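Local structure of HIAXHD3 (Humicola insolens, 3ZXK) at residues H58-D70 and W99-T111. The protein acts as a family 43 exo-arabinofuranosidase that probably removes arabinose side chains from xylan, and was the starting point for engineering endo-xylanase activity. Numbering follows the deposited sequence.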
loop_
_atom_site.group_PDB
_atom_site.type_symbol
_atom_site.label_atom_id
_atom_site.label_comp_id
_atom_site.label_asym_id
_atom_site.label_seq_id
_atom_site.Cartn_x
_atom_site.Cartn_y
_atom_site.Cartn_z
ATOM N N HIS A 58 -9.120 -4.113 4.476
ATOM C CA HIS A 58 -8.792 -2.717 4.183
ATOM C C HIS A 58 -9.737 -1.864 4.985
ATOM O O HIS A 58 -10.935 -2.143 5.044
ATOM C CB HIS A 58 -9.035 -2.365 2.725
ATOM C CG HIS A 58 -7.967 -2.835 1.763
ATOM N ND1 HIS A 58 -7.826 -4.134 1.393
ATOM C CD2 HIS A 58 -6.986 -2.121 1.084
ATOM C CE1 HIS A 58 -6.836 -4.234 0.475
ATOM N NE2 HIS A 58 -6.310 -3.014 0.295
ATOM N N SER A 59 -9.229 -0.792 5.585
ATOM C CA SER A 59 -10.087 0.067 6.452
ATOM C C SER A 59 -11.064 0.967 5.687
ATOM O O SER A 59 -12.040 1.423 6.266
ATOM C CB SER A 59 -9.208 0.949 7.342
ATOM O OG SER A 59 -8.493 0.158 8.249
ATOM N N VAL A 60 -10.763 1.230 4.408
ATOM C CA VAL A 60 -11.636 2.110 3.614
ATOM C C VAL A 60 -12.109 1.343 2.373
ATOM O O VAL A 60 -11.492 1.399 1.308
ATOM C CB VAL A 60 -10.921 3.441 3.288
ATOM C CG1 VAL A 60 -11.869 4.413 2.579
ATOM C CG2 VAL A 60 -10.399 4.103 4.553
ATOM N N PRO A 61 -13.210 0.600 2.501
ATOM C CA PRO A 61 -13.604 -0.271 1.387
ATOM C C PRO A 61 -13.927 0.462 0.093
ATOM O O PRO A 61 -13.783 -0.142 -0.975
ATOM C CB PRO A 61 -14.819 -1.034 1.931
ATOM C CG PRO A 61 -15.202 -0.384 3.228
ATOM C CD PRO A 61 -13.937 0.265 3.744
ATOM N N ARG A 62 -14.384 1.706 0.171
ATOM C CA ARG A 62 -14.539 2.540 -1.028
ATOM C C ARG A 62 -14.219 3.941 -0.560
ATOM O O ARG A 62 -14.684 4.342 0.506
ATOM C CB ARG A 62 -15.958 2.470 -1.581
ATOM C CG ARG A 62 -16.188 3.337 -2.806
ATOM C CD ARG A 62 -17.575 3.087 -3.377
ATOM N NE ARG A 62 -17.820 3.922 -4.556
ATOM C CZ ARG A 62 -17.551 3.555 -5.803
ATOM N NH1 ARG A 62 -17.058 2.336 -6.053
ATOM N NH2 ARG A 62 -17.778 4.407 -6.801
ATOM N N LEU A 63 -13.435 4.683 -1.332
ATOM C CA LEU A 63 -12.956 5.993 -0.903
ATOM C C LEU A 63 -14.140 6.939 -0.910
ATOM O O LEU A 63 -14.821 7.054 -1.903
ATOM C CB LEU A 63 -11.834 6.484 -1.844
ATOM C CG LEU A 63 -10.704 5.447 -2.075
ATOM C CD1 LEU A 63 -9.566 6.063 -2.887
ATOM C CD2 LEU A 63 -10.145 4.914 -0.759
ATOM N N ASN A 64 -14.378 7.622 0.208
ATOM C CA ASN A 64 -15.514 8.531 0.363
ATOM C C ASN A 64 -15.102 9.987 0.545
ATOM O O ASN A 64 -15.778 10.759 1.232
ATOM C CB ASN A 64 -16.374 8.071 1.549
ATOM C CG ASN A 64 -15.656 8.198 2.901
ATOM O OD1 ASN A 64 -14.472 7.854 3.039
ATOM N ND2 ASN A 64 -16.392 8.662 3.911
ATOM N N PHE A 65 -14.029 10.368 -0.110
ATOM C CA PHE A 65 -13.397 11.649 0.154
ATOM C C PHE A 65 -13.765 12.726 -0.851
ATOM O O PHE A 65 -13.260 13.849 -0.774
ATOM C CB PHE A 65 -11.885 11.494 0.187
ATOM C CG PHE A 65 -11.407 10.305 0.970
ATOM C CD1 PHE A 65 -11.823 10.127 2.287
ATOM C CD2 PHE A 65 -10.528 9.374 0.409
ATOM C CE1 PHE A 65 -11.371 9.048 3.045
ATOM C CE2 PHE A 65 -10.075 8.291 1.168
ATOM C CZ PHE A 65 -10.516 8.110 2.473
ATOM N N GLY A 66 -14.642 12.407 -1.796
ATOM C CA GLY A 66 -15.034 13.377 -2.810
ATOM C C GLY A 66 -15.223 12.756 -4.174
ATOM O O GLY A 66 -14.771 11.638 -4.444
ATOM N N SER A 67 -15.900 13.489 -5.050
ATOM C CA SER A 67 -16.295 12.943 -6.349
ATOM C C SER A 67 -15.104 12.670 -7.275
ATOM O O SER A 67 -15.195 11.823 -8.146
ATOM C CB SER A 67 -17.318 13.849 -7.032
ATOM O OG SER A 67 -16.836 15.176 -7.124
ATOM N N ASN A 68 -13.962 13.336 -7.055
ATOM C CA ASN A 68 -12.819 13.062 -7.933
ATOM C C ASN A 68 -12.227 11.674 -7.699
ATOM O O ASN A 68 -11.509 11.182 -8.543
ATOM C CB ASN A 68 -11.727 14.136 -7.807
ATOM C CG ASN A 68 -12.038 15.405 -8.605
ATOM O OD1 ASN A 68 -12.871 15.427 -9.541
ATOM N ND2 ASN A 68 -11.350 16.477 -8.248
ATOM N N TYR A 69 -12.528 11.057 -6.555
ATOM C CA TYR A 69 -12.076 9.692 -6.293
ATOM C C TYR A 69 -12.773 8.640 -7.148
ATOM O O TYR A 69 -12.337 7.499 -7.152
ATOM C CB TYR A 69 -12.161 9.368 -4.775
ATOM C CG TYR A 69 -11.127 10.201 -4.064
ATOM C CD1 TYR A 69 -9.811 9.766 -3.933
ATOM C CD2 TYR A 69 -11.441 11.503 -3.623
ATOM C CE1 TYR A 69 -8.850 10.588 -3.360
ATOM C CE2 TYR A 69 -10.476 12.335 -3.047
ATOM C CZ TYR A 69 -9.184 11.863 -2.909
ATOM O OH TYR A 69 -8.235 12.675 -2.357
ATOM N N ASP A 70 -13.816 9.020 -7.890
ATOM C CA ASP A 70 -14.472 8.146 -8.868
ATOM C C ASP A 70 -13.923 8.348 -10.290
ATOM O O ASP A 70 -14.462 7.757 -11.231
ATOM C CB ASP A 70 -15.994 8.391 -8.860
ATOM C CG ASP A 70 -16.651 8.129 -7.495
ATOM O OD1 ASP A 70 -16.118 7.376 -6.621
ATOM O OD2 ASP A 70 -17.771 8.658 -7.297
ATOM N N TRP A 99 -9.745 3.759 12.481
ATOM C CA TRP A 99 -8.817 4.262 11.465
ATOM C C TRP A 99 -9.107 5.733 11.254
ATOM O O TRP A 99 -10.243 6.095 10.954
ATOM C CB TRP A 99 -9.004 3.487 10.132
ATOM C CG TRP A 99 -8.097 4.023 9.040
ATOM C CD1 TRP A 99 -6.791 3.645 8.798
ATOM C CD2 TRP A 99 -8.372 5.103 8.103
ATOM N NE1 TRP A 99 -6.242 4.390 7.779
ATOM C CE2 TRP A 99 -7.153 5.287 7.315
ATOM C CE3 TRP A 99 -9.473 5.900 7.830
ATOM C CZ2 TRP A 99 -7.070 6.224 6.292
ATOM C CZ3 TRP A 99 -9.368 6.857 6.810
ATOM C CH2 TRP A 99 -8.194 7.010 6.055
ATOM N N TYR A 100 -8.099 6.584 11.408
ATOM C CA TYR A 100 -8.306 7.995 11.072
ATOM C C TYR A 100 -7.314 8.353 9.974
ATOM O O TYR A 100 -6.135 7.959 10.056
ATOM C CB TYR A 100 -8.008 8.915 12.255
ATOM C CG TYR A 100 -8.914 8.804 13.454
ATOM C CD1 TYR A 100 -8.719 7.808 14.423
ATOM C CD2 TYR A 100 -9.967 9.724 13.640
ATOM C CE1 TYR A 100 -9.559 7.724 15.539
ATOM C CE2 TYR A 100 -10.808 9.642 14.753
ATOM C CZ TYR A 100 -10.590 8.644 15.693
ATOM O OH TYR A 100 -11.409 8.540 16.799
ATOM N N GLY A 101 -7.763 9.181 9.039
ATOM C CA GLY A 101 -6.839 9.722 8.031
ATOM C C GLY A 101 -7.332 11.062 7.520
ATOM O O GLY A 101 -8.523 11.198 7.219
ATOM N N CYS A 102 -6.425 12.035 7.385
ATOM C CA CYS A 102 -6.770 13.327 6.793
ATOM C C CYS A 102 -6.614 13.266 5.288
ATOM O O CYS A 102 -5.554 12.892 4.786
ATOM C CB CYS A 102 -5.884 14.454 7.350
ATOM S SG CYS A 102 -6.321 16.035 6.560
ATOM N N VAL A 103 -7.666 13.630 4.567
ATOM C CA VAL A 103 -7.642 13.640 3.111
ATOM C C VAL A 103 -8.205 14.977 2.685
ATOM O O VAL A 103 -9.342 15.336 3.040
ATOM C CB VAL A 103 -8.500 12.483 2.510
ATOM C CG1 VAL A 103 -8.476 12.544 0.983
ATOM C CG2 VAL A 103 -7.971 11.129 2.989
ATOM N N GLU A 104 -7.377 15.719 1.946
ATOM C CA GLU A 104 -7.714 17.043 1.428
ATOM C C GLU A 104 -8.428 17.908 2.481
ATOM O O GLU A 104 -9.547 18.412 2.272
ATOM C CB GLU A 104 -8.518 16.932 0.137
ATOM C CG GLU A 104 -7.788 16.129 -0.937
ATOM C CD GLU A 104 -8.498 16.178 -2.267
ATOM O OE1 GLU A 104 -8.607 17.288 -2.850
ATOM O OE2 GLU A 104 -8.951 15.118 -2.719
ATOM N N GLY A 105 -7.763 18.038 3.622
ATOM C CA GLY A 105 -8.147 19.026 4.628
ATOM C C GLY A 105 -9.207 18.617 5.642
ATOM O O GLY A 105 -9.506 19.396 6.524
ATOM N N ARG A 106 -9.773 17.413 5.541
ATOM C CA ARG A 106 -10.708 16.903 6.580
ATOM C C ARG A 106 -10.242 15.530 7.039
ATOM O O ARG A 106 -9.643 14.803 6.265
ATOM C CB ARG A 106 -12.136 16.747 6.064
ATOM C CG ARG A 106 -12.746 18.006 5.491
ATOM C CD ARG A 106 -14.160 17.731 5.006
ATOM N NE ARG A 106 -15.163 18.108 6.002
ATOM C CZ ARG A 106 -16.479 18.037 5.794
ATOM N NH1 ARG A 106 -16.942 17.585 4.634
ATOM N NH2 ARG A 106 -17.336 18.407 6.741
ATOM N N THR A 107 -10.574 15.157 8.269
ATOM C CA THR A 107 -10.141 13.895 8.824
ATOM C C THR A 107 -11.326 12.938 8.902
ATOM O O THR A 107 -12.387 13.294 9.423
ATOM C CB THR A 107 -9.514 14.118 10.211
ATOM O OG1 THR A 107 -8.401 14.997 10.065
ATOM C CG2 THR A 107 -9.009 12.788 10.795
ATOM N N TYR A 108 -11.136 11.730 8.378
ATOM C CA TYR A 108 -12.212 10.740 8.250
ATOM C C TYR A 108 -11.942 9.602 9.210
ATOM O O TYR A 108 -10.781 9.168 9.322
ATOM C CB TYR A 108 -12.250 10.189 6.816
ATOM C CG TYR A 108 -12.632 11.245 5.820
ATOM C CD1 TYR A 108 -11.675 12.123 5.278
ATOM C CD2 TYR A 108 -13.958 11.382 5.417
ATOM C CE1 TYR A 108 -12.037 13.118 4.379
ATOM C CE2 TYR A 108 -14.331 12.360 4.492
ATOM C CZ TYR A 108 -13.370 13.223 3.987
ATOM O OH TYR A 108 -13.749 14.199 3.090
ATOM N N LEU A 109 -12.982 9.164 9.931
ATOM C CA LEU A 109 -12.897 8.014 10.808
ATOM C C LEU A 109 -13.693 6.867 10.224
ATOM O O LEU A 109 -14.878 7.017 9.938
ATOM C CB LEU A 109 -13.474 8.341 12.190
ATOM C CG LEU A 109 -13.685 7.144 13.099
ATOM C CD1 LEU A 109 -12.369 6.415 13.376
ATOM C CD2 LEU A 109 -14.348 7.627 14.387
ATOM N N TRP A 110 -13.020 5.732 10.041
ATOM C CA TRP A 110 -13.669 4.490 9.654
ATOM C C TRP A 110 -13.449 3.482 10.746
ATOM O O TRP A 110 -12.336 3.411 11.310
ATOM C CB TRP A 110 -13.064 3.962 8.362
ATOM C CG TRP A 110 -13.555 4.637 7.110
ATOM C CD1 TRP A 110 -13.209 5.906 6.612
ATOM C CD2 TRP A 110 -14.509 4.076 6.156
ATOM N NE1 TRP A 110 -13.861 6.149 5.432
ATOM C CE2 TRP A 110 -14.674 5.068 5.103
ATOM C CE3 TRP A 110 -15.224 2.882 6.081
ATOM C CZ2 TRP A 110 -15.526 4.851 4.016
ATOM C CZ3 TRP A 110 -16.081 2.669 4.993
ATOM C CH2 TRP A 110 -16.218 3.628 3.974
ATOM N N THR A 111 -14.501 2.745 11.126
ATOM C CA THR A 111 -14.345 1.762 12.207
ATOM C C THR A 111 -14.882 0.401 11.805
ATOM O O THR A 111 -15.721 0.293 10.927
ATOM C CB THR A 111 -15.040 2.180 13.524
ATOM O OG1 THR A 111 -16.440 2.277 13.295
ATOM C CG2 THR A 111 -14.508 3.539 14.044
#
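With CG1 of V60 anti to the backbone N (chi1 -175°) and the W99 indole swung anti to its own N, the second methyl of V60, CG2, lies 3.8 Å from the centroid of the W99 six-membered ring, over the face. The same CG2 lies over the five-membered ring of W110, so one methyl makes CH-pi contacts with two indoles, set at about a right angle around it. P61 meets the six-membered ring of W110, CD lying 3.5 Å from CZ3. At the indole edge, W110 NE1 donates to N64 OD1 over 3.0 Å; the acceptor is in the ring plane, but the bond is bent (140°) and reaches the oxygen from above the amide plane. F65 forms the second focus: V103 CG2 sits squarely over its ring, while its edge meets the Y108 face at a tilt, planes at 63°, centroids 4.8 Å apart. Near the type I' turn of V103–R106, Y69 OH donates to the anti side of E104 OE2 (2.6 Å). The example illustrates how a loop can pack on the aromatic face of an antiparallel hairpin, 99-111, part of one four-stranded blade of the five-bladed beta-propeller characteristic of family 43 glycoside hydrolases.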